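Local coordinates for protein 432aa long hypothetical deoxyribodipyrimidine photolyase (Sulfolobus tokodaii, PDB 2E0I) that probably repairs ultraviolet-induced pyrimidine dimers in DNA using light energy, with one FAD as the likely repair cofactor and a second as a probable light-harvesting one, at residues A[48-53]-A[220-225]; A[183-188]-A[213-218]; A[294-299]-A[378-383]; A[369-374]-A[395-400]. One frame throughout, in Å; residues are numbered along the deposited sequence.

Contact 1 of 4, residues A[48-53]-A[220-225]. With FAD (flavin-adenine dinucleotide), chain F.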
# COMPACT_ATOMS: atom_id res chain seq x y z
N GLU A 48 8.54 -0.36 -8.93
CA GLU A 48 9.25 0.80 -9.47
C GLU A 48 8.40 2.04 -9.28
O GLU A 48 8.91 3.11 -8.95
CB GLU A 48 9.58 0.62 -10.95
CG GLU A 48 10.73 -0.32 -11.26
CD GLU A 48 12.00 -0.03 -10.47
OE1 GLU A 48 12.32 1.16 -10.22
OE2 GLU A 48 12.70 -1.01 -10.10
N PHE A 49 7.09 1.91 -9.48
CA PHE A 49 6.20 3.05 -9.32
C PHE A 49 6.22 3.56 -7.88
O PHE A 49 6.33 4.76 -7.65
CB PHE A 49 4.77 2.68 -9.71
CG PHE A 49 4.57 2.48 -11.18
CD1 PHE A 49 5.00 3.43 -12.09
CD2 PHE A 49 3.89 1.36 -11.65
CE1 PHE A 49 4.76 3.26 -13.46
CE2 PHE A 49 3.65 1.18 -13.02
CZ PHE A 49 4.09 2.14 -13.92
N ALA A 50 6.11 2.66 -6.91
CA ALA A 50 6.13 3.04 -5.51
C ALA A 50 7.42 3.77 -5.15
O ALA A 50 7.40 4.77 -4.43
CB ALA A 50 6.00 1.81 -4.64
N VAL A 51 8.53 3.26 -5.66
CA VAL A 51 9.83 3.85 -5.39
C VAL A 51 9.93 5.28 -5.92
O VAL A 51 10.44 6.17 -5.23
CB VAL A 51 10.94 2.97 -5.98
CG1 VAL A 51 12.29 3.63 -5.81
CG2 VAL A 51 10.95 1.64 -5.26
N SER A 52 9.45 5.50 -7.13
CA SER A 52 9.51 6.84 -7.72
C SER A 52 8.70 7.81 -6.87
O SER A 52 9.13 8.94 -6.61
CB SER A 52 8.94 6.81 -9.13
OG SER A 52 9.69 5.93 -9.92
N PHE A 53 7.53 7.36 -6.45
CA PHE A 53 6.66 8.17 -5.61
C PHE A 53 7.37 8.53 -4.31
O PHE A 53 7.29 9.67 -3.85
CB PHE A 53 5.38 7.41 -5.31
CG PHE A 53 4.34 8.23 -4.60
CD1 PHE A 53 4.49 8.55 -3.27
CD2 PHE A 53 3.22 8.68 -5.28
CE1 PHE A 53 3.52 9.30 -2.62
CE2 PHE A 53 2.25 9.43 -4.63
CZ PHE A 53 2.40 9.74 -3.30
N LEU A 220 -0.98 8.18 1.92
CA LEU A 220 -1.17 7.69 3.28
C LEU A 220 -0.06 6.67 3.60
O LEU A 220 0.60 6.75 4.64
CB LEU A 220 -2.54 7.02 3.43
CG LEU A 220 -3.76 7.94 3.28
CD1 LEU A 220 -5.01 7.11 3.19
CD2 LEU A 220 -3.84 8.93 4.44
N LYS A 221 0.16 5.74 2.68
CA LYS A 221 1.18 4.72 2.84
C LYS A 221 2.57 5.33 3.05
O LYS A 221 3.33 4.87 3.90
CB LYS A 221 1.17 3.79 1.62
CG LYS A 221 2.54 3.33 1.11
CD LYS A 221 3.19 2.32 2.02
CE LYS A 221 4.60 2.02 1.55
NZ LYS A 221 5.13 0.80 2.21
N PHE A 222 2.90 6.37 2.29
CA PHE A 222 4.21 7.00 2.44
C PHE A 222 4.22 8.19 3.39
O PHE A 222 5.25 8.82 3.60
CB PHE A 222 4.76 7.39 1.08
CG PHE A 222 5.40 6.23 0.36
CD1 PHE A 222 6.60 5.68 0.82
CD2 PHE A 222 4.78 5.67 -0.75
CE1 PHE A 222 7.17 4.59 0.19
CE2 PHE A 222 5.35 4.57 -1.39
CZ PHE A 222 6.55 4.03 -0.92
N GLY A 223 3.06 8.48 3.96
CA GLY A 223 2.94 9.56 4.93
C GLY A 223 3.16 11.01 4.53
O GLY A 223 3.69 11.77 5.34
N THR A 224 2.78 11.41 3.32
CA THR A 224 2.95 12.80 2.95
C THR A 224 1.92 13.61 3.74
O THR A 224 2.05 14.82 3.91
CB THR A 224 2.76 13.01 1.44
OG1 THR A 224 1.46 12.55 1.05
CG2 THR A 224 3.84 12.26 0.69
N ILE A 225 0.88 12.92 4.22
CA ILE A 225 -0.15 13.52 5.08
C ILE A 225 -0.43 12.47 6.15
O ILE A 225 -0.34 11.27 5.88
CB ILE A 225 -1.48 13.83 4.33
CG1 ILE A 225 -2.15 12.55 3.87
CG2 ILE A 225 -1.22 14.72 3.14
CD1 ILE A 225 -3.46 12.81 3.22
PA FAD F . 9.29 -3.09 2.36
O1A FAD F . 7.96 -3.54 1.89
O2A FAD F . 10.29 -2.39 1.52
O5B FAD F . 9.99 -4.55 2.34
C5B FAD F . 11.25 -4.76 2.99
C4B FAD F . 11.66 -6.23 2.96
O4B FAD F . 10.47 -7.03 3.13
C3B FAD F . 12.24 -6.63 1.61
O3B FAD F . 13.07 -7.79 1.77
C2B FAD F . 10.97 -6.99 0.84
O2B FAD F . 11.30 -7.87 -0.24
C1B FAD F . 10.24 -7.78 1.93
N9A FAD F . 8.79 -7.90 1.63
C8A FAD F . 7.96 -6.90 1.34
N7A FAD F . 6.72 -7.36 1.18
C5A FAD F . 6.75 -8.67 1.38
C6A FAD F . 5.79 -9.67 1.37
N6A FAD F . 4.53 -9.39 1.08
N1A FAD F . 6.17 -10.94 1.64
C2A FAD F . 7.43 -11.23 1.89
N3A FAD F . 8.37 -10.30 1.90
C4A FAD F . 8.07 -9.02 1.65
N1 FAD F . 12.19 3.03 3.74
C2 FAD F . 13.50 3.37 4.12
O2 FAD F . 13.72 3.82 5.25
N3 FAD F . 14.55 3.16 3.23
C4 FAD F . 14.31 2.60 1.97
O4 FAD F . 15.24 2.43 1.18
C4X FAD F . 13.01 2.25 1.60
N5 FAD F . 12.77 1.62 0.37
C5X FAD F . 11.47 1.24 0.01
C6 FAD F . 11.26 0.54 -1.17
C7 FAD F . 9.99 0.08 -1.49
C7M FAD F . 9.78 -0.69 -2.80
C8 FAD F . 8.93 0.32 -0.62
C8M FAD F . 7.52 -0.18 -0.95
C9 FAD F . 9.14 1.02 0.56
C9A FAD F . 10.41 1.49 0.88
N10 FAD F . 10.65 2.15 2.10
C10 FAD F . 11.96 2.46 2.48
C1' FAD F . 9.53 2.46 3.02
C2' FAD F . 9.15 1.27 3.90
O2' FAD F . 7.75 1.00 3.76
C3' FAD F . 9.50 1.55 5.37
O3' FAD F . 10.91 1.70 5.51
C4' FAD F . 9.01 0.42 6.27
O4' FAD F . 9.15 0.82 7.64
C5' FAD F . 9.81 -0.86 6.03
O5' FAD F . 9.01 -2.03 6.21
P FAD F . 8.25 -2.69 4.96
O1P FAD F . 7.71 -3.99 5.41
O2P FAD F . 7.31 -1.71 4.37
O3P FAD F . 9.47 -2.96 3.95

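Contact 2 of 4, residues A[183-188]-A[213-218]. With FAD (flavin-adenine dinucleotide), chain E.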
# COMPACT_ATOMS: atom_id res chain seq x y z
N PRO A 183 2.39 7.90 -14.43
CA PRO A 183 1.88 9.09 -15.09
C PRO A 183 0.71 9.67 -14.29
O PRO A 183 0.25 10.78 -14.55
CB PRO A 183 1.42 8.56 -16.44
CG PRO A 183 0.93 7.18 -16.10
CD PRO A 183 2.04 6.68 -15.19
N LEU A 184 0.26 8.90 -13.31
CA LEU A 184 -0.89 9.29 -12.51
C LEU A 184 -0.62 9.97 -11.16
O LEU A 184 -1.54 10.51 -10.55
CB LEU A 184 -1.74 8.04 -12.34
CG LEU A 184 -3.08 8.13 -11.65
CD1 LEU A 184 -3.89 9.26 -12.27
CD2 LEU A 184 -3.80 6.79 -11.76
N PHE A 185 0.62 9.93 -10.69
CA PHE A 185 0.98 10.54 -9.41
C PHE A 185 2.28 11.29 -9.55
O PHE A 185 3.08 11.01 -10.45
CB PHE A 185 1.16 9.49 -8.31
CG PHE A 185 -0.04 8.65 -8.05
CD1 PHE A 185 -0.31 7.54 -8.84
CD2 PHE A 185 -0.94 8.99 -7.04
CE1 PHE A 185 -1.45 6.78 -8.63
CE2 PHE A 185 -2.09 8.25 -6.82
CZ PHE A 185 -2.35 7.14 -7.62
N ARG A 186 2.52 12.23 -8.65
CA ARG A 186 3.76 12.97 -8.68
C ARG A 186 4.42 12.92 -7.33
O ARG A 186 5.57 13.31 -7.19
CB ARG A 186 3.50 14.42 -9.12
CG ARG A 186 2.96 14.48 -10.55
CD ARG A 186 2.71 15.89 -11.06
NE ARG A 186 3.93 16.59 -11.44
CZ ARG A 186 4.00 17.86 -11.86
NH1 ARG A 186 5.19 18.37 -12.18
NH2 ARG A 186 2.91 18.62 -11.95
N GLY A 187 3.70 12.41 -6.33
CA GLY A 187 4.25 12.30 -4.99
C GLY A 187 4.27 13.63 -4.26
O GLY A 187 3.91 14.65 -4.84
N GLY A 188 4.69 13.62 -2.99
CA GLY A 188 4.76 14.84 -2.20
C GLY A 188 3.46 15.25 -1.50
O GLY A 188 2.35 14.95 -1.96
N ASN A 213 -12.72 8.20 -6.71
CA ASN A 213 -11.81 7.70 -5.69
C ASN A 213 -10.81 8.82 -5.40
O ASN A 213 -10.42 9.55 -6.31
CB ASN A 213 -11.08 6.45 -6.18
CG ASN A 213 -12.03 5.35 -6.54
OD1 ASN A 213 -12.53 5.28 -7.67
ND2 ASN A 213 -12.31 4.47 -5.58
N TYR A 214 -10.41 8.97 -4.15
CA TYR A 214 -9.50 10.05 -3.79
C TYR A 214 -8.07 9.80 -4.22
O TYR A 214 -7.27 10.74 -4.25
CB TYR A 214 -9.50 10.30 -2.29
CG TYR A 214 -10.80 10.82 -1.74
CD1 TYR A 214 -11.82 9.95 -1.37
CD2 TYR A 214 -10.99 12.18 -1.56
CE1 TYR A 214 -13.01 10.43 -0.84
CE2 TYR A 214 -12.19 12.68 -1.02
CZ TYR A 214 -13.19 11.80 -0.67
OH TYR A 214 -14.38 12.29 -0.16
N ARG A 215 -7.74 8.56 -4.55
CA ARG A 215 -6.39 8.21 -4.95
C ARG A 215 -5.39 8.68 -3.89
O ARG A 215 -4.32 9.21 -4.22
CB ARG A 215 -6.06 8.86 -6.29
CG ARG A 215 -6.46 8.04 -7.49
CD ARG A 215 -6.07 8.74 -8.76
NE ARG A 215 -7.06 9.77 -9.08
CZ ARG A 215 -6.75 11.00 -9.48
NH1 ARG A 215 -5.48 11.36 -9.61
NH2 ARG A 215 -7.72 11.86 -9.76
N LEU A 216 -5.75 8.48 -2.63
CA LEU A 216 -4.90 8.89 -1.52
C LEU A 216 -3.96 7.82 -0.95
O LEU A 216 -3.01 8.16 -0.24
CB LEU A 216 -5.75 9.42 -0.37
CG LEU A 216 -6.22 10.87 -0.36
CD1 LEU A 216 -7.16 11.05 0.81
CD2 LEU A 216 -5.04 11.83 -0.22
N SER A 217 -4.23 6.55 -1.24
CA SER A 217 -3.42 5.45 -0.69
C SER A 217 -1.91 5.67 -0.72
O SER A 217 -1.23 5.52 0.30
CB SER A 217 -3.78 4.15 -1.39
OG SER A 217 -3.77 4.35 -2.79
N PRO A 218 -1.34 6.03 -1.88
CA PRO A 218 0.11 6.22 -1.86
C PRO A 218 0.56 7.33 -0.89
O PRO A 218 1.61 7.23 -0.25
CB PRO A 218 0.44 6.51 -3.32
CG PRO A 218 -0.80 7.17 -3.80
CD PRO A 218 -1.91 6.39 -3.19
PA FAD E . -10.69 5.27 -2.36
O1A FAD E . -10.75 6.66 -2.88
O2A FAD E . -11.86 4.40 -2.14
O5B FAD E . -10.41 5.71 -0.84
C5B FAD E . -10.76 4.86 0.26
C4B FAD E . -9.63 4.85 1.29
O4B FAD E . -9.94 4.00 2.40
C3B FAD E . -8.36 4.29 0.64
O3B FAD E . -7.56 5.39 0.19
C2B FAD E . -7.68 3.67 1.86
O2B FAD E . -7.12 4.69 2.68
C1B FAD E . -8.88 3.03 2.55
N9A FAD E . -9.29 1.76 1.90
C8A FAD E . -10.25 1.59 0.99
N7A FAD E . -10.38 0.30 0.72
C5A FAD E . -9.50 -0.37 1.46
C6A FAD E . -9.16 -1.71 1.61
N6A FAD E . -9.80 -2.66 0.93
N1A FAD E . -8.17 -2.04 2.46
C2A FAD E . -7.52 -1.12 3.15
N3A FAD E . -7.82 0.16 3.03
C4A FAD E . -8.79 0.56 2.21
N1 FAD E . -4.32 -0.47 -0.51
C2 FAD E . -3.03 0.01 -0.25
O2 FAD E . -2.86 1.14 0.19
N3 FAD E . -1.92 -0.79 -0.55
C4 FAD E . -2.11 -2.05 -1.11
O4 FAD E . -1.14 -2.78 -1.32
C4X FAD E . -3.40 -2.52 -1.38
N5 FAD E . -3.56 -3.75 -2.02
C5X FAD E . -4.85 -4.24 -2.28
C6 FAD E . -4.99 -5.47 -2.91
C7 FAD E . -6.27 -5.99 -3.14
C7M FAD E . -6.39 -7.36 -3.80
C8 FAD E . -7.39 -5.26 -2.75
C8M FAD E . -8.80 -5.81 -2.96
C9 FAD E . -7.24 -4.03 -2.13
C9A FAD E . -5.97 -3.51 -1.88
N10 FAD E . -5.80 -2.27 -1.23
C10 FAD E . -4.51 -1.73 -1.08
C1' FAD E . -6.98 -1.51 -0.75
C2' FAD E . -7.62 -0.49 -1.70
O2' FAD E . -7.94 -1.11 -2.95
C3' FAD E . -6.74 0.74 -1.93
O3' FAD E . -6.39 1.31 -0.67
C4' FAD E . -7.47 1.80 -2.76
O4' FAD E . -7.88 1.25 -4.01
C5' FAD E . -6.57 3.01 -3.01
O5' FAD E . -7.22 3.96 -3.87
P FAD E . -8.02 5.23 -3.27
O1P FAD E . -7.14 5.90 -2.29
O2P FAD E . -8.51 6.01 -4.43
O3P FAD E . -9.26 4.55 -2.49

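Contact 3 of 4, residues A[294-299]-A[378-383]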
# COMPACT_ATOMS: atom_id res chain seq x y z
N ILE A 294 -11.44 -7.53 -16.49
CA ILE A 294 -10.23 -8.03 -15.86
C ILE A 294 -9.01 -7.53 -16.64
O ILE A 294 -8.04 -7.06 -16.06
CB ILE A 294 -10.20 -9.59 -15.83
CG1 ILE A 294 -11.44 -10.12 -15.09
CG2 ILE A 294 -8.94 -10.09 -15.13
CD1 ILE A 294 -11.55 -9.69 -13.64
N ASP A 295 -9.07 -7.63 -17.96
CA ASP A 295 -7.99 -7.17 -18.82
C ASP A 295 -7.74 -5.68 -18.66
O ASP A 295 -6.60 -5.24 -18.60
CB ASP A 295 -8.32 -7.47 -20.28
CG ASP A 295 -8.34 -8.97 -20.55
OD1 ASP A 295 -9.09 -9.41 -21.45
OD2 ASP A 295 -7.59 -9.70 -19.87
N ALA A 296 -8.81 -4.91 -18.59
CA ALA A 296 -8.68 -3.48 -18.43
C ALA A 296 -7.97 -3.20 -17.12
O ALA A 296 -7.02 -2.41 -17.06
CB ALA A 296 -10.03 -2.82 -18.45
N GLY A 297 -8.42 -3.86 -16.06
CA GLY A 297 -7.80 -3.66 -14.76
C GLY A 297 -6.30 -3.90 -14.76
O GLY A 297 -5.52 -3.00 -14.42
N MET A 298 -5.88 -5.10 -15.14
CA MET A 298 -4.46 -5.43 -15.16
C MET A 298 -3.66 -4.47 -16.02
O MET A 298 -2.59 -4.01 -15.62
CB MET A 298 -4.25 -6.86 -15.62
CG MET A 298 -4.93 -7.90 -14.73
SD MET A 298 -4.49 -7.78 -12.98
CE MET A 298 -2.76 -8.39 -12.99
N ARG A 299 -4.17 -4.17 -17.21
CA ARG A 299 -3.45 -3.27 -18.09
C ARG A 299 -3.27 -1.91 -17.46
O ARG A 299 -2.17 -1.34 -17.52
CB ARG A 299 -4.14 -3.16 -19.44
CG ARG A 299 -4.05 -4.44 -20.22
CD ARG A 299 -4.56 -4.29 -21.63
NE ARG A 299 -4.71 -5.60 -22.25
CZ ARG A 299 -5.04 -5.79 -23.52
NH1 ARG A 299 -5.25 -4.73 -24.31
NH2 ARG A 299 -5.19 -7.02 -24.00
N ALA A 378 -18.79 0.66 -20.95
CA ALA A 378 -17.50 0.06 -21.30
C ALA A 378 -16.45 1.15 -21.51
O ALA A 378 -15.44 0.93 -22.19
CB ALA A 378 -17.64 -0.79 -22.55
N LYS A 379 -16.67 2.32 -20.91
CA LYS A 379 -15.72 3.42 -21.04
C LYS A 379 -14.35 3.06 -20.46
O LYS A 379 -13.31 3.36 -21.06
CB LYS A 379 -16.26 4.68 -20.36
CG LYS A 379 -17.41 5.36 -21.11
CD LYS A 379 -17.71 6.75 -20.55
CE LYS A 379 -18.77 7.51 -21.37
NZ LYS A 379 -20.14 6.89 -21.34
N PHE A 380 -14.35 2.43 -19.28
CA PHE A 380 -13.11 2.02 -18.62
C PHE A 380 -12.40 0.98 -19.47
O PHE A 380 -11.19 1.07 -19.70
CB PHE A 380 -13.39 1.43 -17.24
CG PHE A 380 -12.15 0.97 -16.52
CD1 PHE A 380 -11.18 1.90 -16.11
CD2 PHE A 380 -11.94 -0.38 -16.25
CE1 PHE A 380 -10.02 1.48 -15.44
CE2 PHE A 380 -10.78 -0.80 -15.58
CZ PHE A 380 -9.83 0.12 -15.17
N ILE A 381 -13.16 -0.00 -19.93
CA ILE A 381 -12.62 -1.06 -20.75
C ILE A 381 -12.01 -0.50 -22.03
O ILE A 381 -10.89 -0.86 -22.40
CB ILE A 381 -13.72 -2.08 -21.09
CG1 ILE A 381 -14.12 -2.83 -19.82
CG2 ILE A 381 -13.24 -3.04 -22.15
CD1 ILE A 381 -15.28 -3.77 -19.97
N LYS A 382 -12.75 0.38 -22.70
CA LYS A 382 -12.27 0.99 -23.94
C LYS A 382 -11.03 1.85 -23.73
O LYS A 382 -10.20 2.00 -24.63
CB LYS A 382 -13.38 1.84 -24.57
CG LYS A 382 -14.42 1.06 -25.35
CD LYS A 382 -15.63 1.95 -25.64
CE LYS A 382 -16.55 1.34 -26.66
NZ LYS A 382 -15.87 1.29 -27.98
N GLU A 383 -10.90 2.40 -22.53
CA GLU A 383 -9.77 3.25 -22.21
C GLU A 383 -8.48 2.47 -22.02
O GLU A 383 -7.40 3.01 -22.20
CB GLU A 383 -10.05 4.06 -20.95
CG GLU A 383 -8.99 5.10 -20.63
CD GLU A 383 -8.90 6.18 -21.70
OE1 GLU A 383 -9.92 6.88 -21.93
OE2 GLU A 383 -7.81 6.33 -22.30

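Contact 4 of 4, residues A[369-374]-A[395-400]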
# COMPACT_ATOMS: atom_id res chain seq x y z
N LYS A 369 -21.41 -10.11 -15.08
CA LYS A 369 -22.42 -9.31 -14.40
C LYS A 369 -21.75 -8.08 -13.81
O LYS A 369 -22.22 -6.95 -13.97
CB LYS A 369 -23.09 -10.12 -13.29
CG LYS A 369 -24.39 -10.77 -13.73
CD LYS A 369 -24.98 -11.68 -12.67
CE LYS A 369 -26.45 -11.96 -12.96
NZ LYS A 369 -26.70 -12.34 -14.40
N GLN A 370 -20.63 -8.32 -13.14
CA GLN A 370 -19.85 -7.27 -12.50
C GLN A 370 -19.41 -6.24 -13.55
O GLN A 370 -19.61 -5.04 -13.38
CB GLN A 370 -18.62 -7.90 -11.84
CG GLN A 370 -18.13 -7.18 -10.61
CD GLN A 370 -19.04 -7.39 -9.43
OE1 GLN A 370 -18.85 -6.81 -8.36
NE2 GLN A 370 -20.05 -8.23 -9.61
N GLN A 371 -18.81 -6.74 -14.62
CA GLN A 371 -18.33 -5.90 -15.71
C GLN A 371 -19.42 -4.98 -16.24
O GLN A 371 -19.19 -3.79 -16.47
CB GLN A 371 -17.82 -6.78 -16.86
CG GLN A 371 -17.45 -6.00 -18.11
CD GLN A 371 -16.94 -6.88 -19.23
OE1 GLN A 371 -15.92 -7.56 -19.09
NE2 GLN A 371 -17.65 -6.88 -20.35
N GLU A 372 -20.61 -5.54 -16.42
CA GLU A 372 -21.74 -4.80 -16.95
C GLU A 372 -22.36 -3.80 -15.99
O GLU A 372 -22.96 -2.81 -16.43
CB GLU A 372 -22.80 -5.77 -17.44
CG GLU A 372 -23.96 -5.11 -18.14
CD GLU A 372 -24.73 -6.07 -19.02
OE1 GLU A 372 -24.11 -6.62 -19.96
OE2 GLU A 372 -25.94 -6.27 -18.77
N LYS A 373 -22.23 -4.03 -14.70
CA LYS A 373 -22.80 -3.12 -13.72
C LYS A 373 -21.93 -1.90 -13.45
O LYS A 373 -22.44 -0.78 -13.37
CB LYS A 373 -23.06 -3.84 -12.40
CG LYS A 373 -23.60 -2.91 -11.34
CD LYS A 373 -23.90 -3.62 -10.04
CE LYS A 373 -24.54 -2.65 -9.06
NZ LYS A 373 -24.90 -3.34 -7.79
N PHE A 374 -20.62 -2.12 -13.31
CA PHE A 374 -19.70 -1.03 -13.00
C PHE A 374 -19.03 -0.34 -14.16
O PHE A 374 -18.25 0.59 -13.96
CB PHE A 374 -18.66 -1.52 -12.01
CG PHE A 374 -19.25 -1.94 -10.70
CD1 PHE A 374 -19.93 -1.02 -9.91
CD2 PHE A 374 -19.17 -3.26 -10.28
CE1 PHE A 374 -20.54 -1.41 -8.72
CE2 PHE A 374 -19.78 -3.67 -9.08
CZ PHE A 374 -20.46 -2.74 -8.30
N ILE A 395 -21.77 -5.45 -27.27
CA ILE A 395 -21.00 -6.62 -27.66
C ILE A 395 -19.94 -6.95 -26.62
O ILE A 395 -19.83 -8.10 -26.20
CB ILE A 395 -20.31 -6.39 -29.03
CG1 ILE A 395 -21.39 -6.17 -30.10
CG2 ILE A 395 -19.40 -7.56 -29.37
CD1 ILE A 395 -20.85 -5.88 -31.48
N ILE A 396 -19.16 -5.95 -26.21
CA ILE A 396 -18.11 -6.15 -25.21
C ILE A 396 -18.63 -6.90 -23.99
O ILE A 396 -17.95 -7.77 -23.46
CB ILE A 396 -17.51 -4.80 -24.77
CG1 ILE A 396 -16.68 -4.20 -25.91
CG2 ILE A 396 -16.63 -4.99 -23.54
CD1 ILE A 396 -16.11 -2.85 -25.60
N HIS A 397 -19.84 -6.56 -23.54
CA HIS A 397 -20.45 -7.22 -22.39
C HIS A 397 -20.89 -8.65 -22.68
O HIS A 397 -21.40 -9.34 -21.79
CB HIS A 397 -21.65 -6.42 -21.88
CG HIS A 397 -21.29 -5.08 -21.32
ND1 HIS A 397 -20.26 -4.91 -20.42
CD2 HIS A 397 -21.82 -3.86 -21.53
CE1 HIS A 397 -20.18 -3.63 -20.10
NE2 HIS A 397 -21.11 -2.97 -20.76
N SER A 398 -20.70 -9.09 -23.92
CA SER A 398 -21.09 -10.45 -24.31
C SER A 398 -20.03 -11.00 -25.23
O SER A 398 -20.25 -12.00 -25.91
CB SER A 398 -22.42 -10.42 -25.05
OG SER A 398 -23.38 -9.68 -24.32
N ILE A 399 -18.88 -10.33 -25.25
CA ILE A 399 -17.78 -10.71 -26.12
C ILE A 399 -17.39 -12.19 -26.05
O ILE A 399 -16.55 -12.66 -26.82
CB ILE A 399 -16.55 -9.82 -25.83
CG1 ILE A 399 -15.65 -9.77 -27.05
CG2 ILE A 399 -15.80 -10.36 -24.63
CD1 ILE A 399 -14.59 -8.74 -26.95
N TYR A 400 -18.01 -12.92 -25.13
CA TYR A 400 -17.74 -14.35 -24.99
C TYR A 400 -18.54 -15.12 -26.05
O TYR A 400 -18.25 -16.28 -26.34
CB TYR A 400 -18.11 -14.84 -23.58
CG TYR A 400 -19.54 -14.58 -23.18
CD1 TYR A 400 -20.58 -15.37 -23.67
CD2 TYR A 400 -19.86 -13.52 -22.33
CE1 TYR A 400 -21.90 -15.12 -23.32
CE2 TYR A 400 -21.18 -13.26 -21.97
CZ TYR A 400 -22.20 -14.07 -22.48
OH TYR A 400 -23.52 -13.83 -22.13

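Contact 1 of 4, residues A[48-53]-A[220-225]
F53 and F222 join the Rossmann-like α/β domain of this photolyase to the helical FAD-binding part. F53 lies in the first turns of helix 48-66, and F222 follows K221 at the far end of helix 217-221. Their planes are nearly parallel, 24° apart, but the rings are slid past each other until the centroids stand 5.9 Å apart. They touch obliquely at one corner, F53 CD1 to F222 CD2 at 3.8 Å, and hardly stack. F53 CG lies anti to the backbone N (chi1 -172°), which carries the ring off the helix toward F222. The methyl CG2 of T224 completes this apolar patch beside F53 CE1, while its hydroxyl is bonded to H219. A50 suits its place because a single CB lets the F222 ring come close to the helix: CE2 of F222 lies 3.7 Å from the carbonyl O of A50. The chain then turns off in a Schellman motif, where G223 takes the positive phi that favours glycine. F222 also borders the presumed light-harvesting FAD, its CE1 lying near flavin C9. A bend at chi2 (73°) helps lay CE of K221 over one face of this ring. From the α/β side, V51 CG2 packs 3.6 Å from the flavin methyl C7M. From the helical side, the ammonium of K221 hydrogen-bonds the ribityl chain, NZ to O2' at 3.1 Å.

Contact 2 of 4, residues A[183-188]-A[213-218]
The part of the FAD pocket that holds the diphosphate is backed by L184 and F185, which pack behind R215 and P218, at the back of the phosphate-binding loop. The side chains of F185 and P218 cross at about a right angle, F185 CE2 standing 3.5 Å from P218 CG. The carbonyl O of R215 lies at the edge of the F185 ring, near its plane, 3.6 Å from CE2. Shortening F185 to an alanine would probably leave P218 CG without the ring it packs on and open a gap behind R215 O. L184 and R215 also cross at about a right angle, with L184 CD1 3.7 Å from R215 NH1 and oblique to the guanidinium. On its other side the loop leading into helix 217-221 grips the cofactor, as in the FAD-binding domain of photolyases, through successive backbone N-H groups. Y214 N reaches O1A at 2.7 Å, and R215 N reaches O2P at the same distance. L216 N lies 3.0 Å from FAD O1P, an oxygen that also accepts from S217 N. Such N-H groups suit a diphosphate whatever the side chains. N213 adds only a weak bond from ND2 to O2A, and S217 OG is held by D340.

Contact 3 of 4, residues A[294-299]-A[378-383]
A296 presents its methyl to F380 and I381, so that one small residue fills the angle between two large ones. With chi1 at 179°, F380 turns CG to the side away from its own backbone N, and the ring swings along the interface until CE2 stands 3.6 Å from A296 CB. The ring meets the methyl obliquely. Next to it G297, with no side chain of its own, offers its backbone N, 3.9 Å from F380 CE2. I381 also touches the methyl, CG1 at 4.3 Å from A296 CB, and its backbone is closer still, CA 3.9 Å from A296 CB. The small pair A296 and G297 suits a near approach: the CA atoms of A296 and I381 are 5.2 Å apart, and the axes of the two short helical segments approach to 8.6 Å, at 54°. D375 takes the N-H groups of F380 and I381 at the start of helix 379-384. Around this joint, V311 of helix 309-322 and I293 and M300 of helix 292-304 pack on F380, W384 meets its ring, and I396 of helix 393-396 covers I381.

Contact 4 of 4, residues A[369-374]-A[395-400]
Q371 reaches from helix 367-374 to I396 and H397 at the end of helix 393-396, a polar joint in the all-helical FAD-binding domain of the photolyase fold. The hydrogen bonds come from one amide. The glutamine is stretched out (chi1 173°, chi2 180°), which sets NE2 between two acceptors in its own amide plane. Its bond to H397 ND1 is 3.3 Å long and nearly straight. The second, to I396 O at 3.2 Å, approaches from above the carbonyl plane. Q371 OE1 in turn accepts from I293 N, so both ends of this buried amide are used. A leucine in its place would probably leave I396 O, H397 ND1 and I293 N without their mate and the imidazole freer to turn. H397 is also tied at NE2 to P376 O, which is consistent with a neutral ring accepting at ND1. The packing comes from E372, whose backbone and aliphatic chain lie over one face of the imidazole. In this CH-pi contact E372 CA stands 4.0 Å from the H397 ring centroid. The carboxylate turns back on the histidine, its plane 66° from that of the ring, and E372 OE1 lies 3.1 Å from H397 CB.

Contacts 1 and 2 sit near the middle of the chain and share helix 217-221, whose two ends serve different FAD molecules. They touch directly: the F53 ring packs on G187, F185 and P218, so apolar packing runs from one contact into the other. Contacts 3 and 4 lie toward the periphery of the helical domain, with centres 11 Å apart and 19 to 34 Å from those of the first pair. They meet where I381 CD1 packs on Q371 and I396. Contact 3 is buried and apolar and contact 1 likewise, whereas contact 2 is partly buried beside an anionic ligand. Contact 4 alone has hydrogen bonds across its segments, with E372 at its exposed margin.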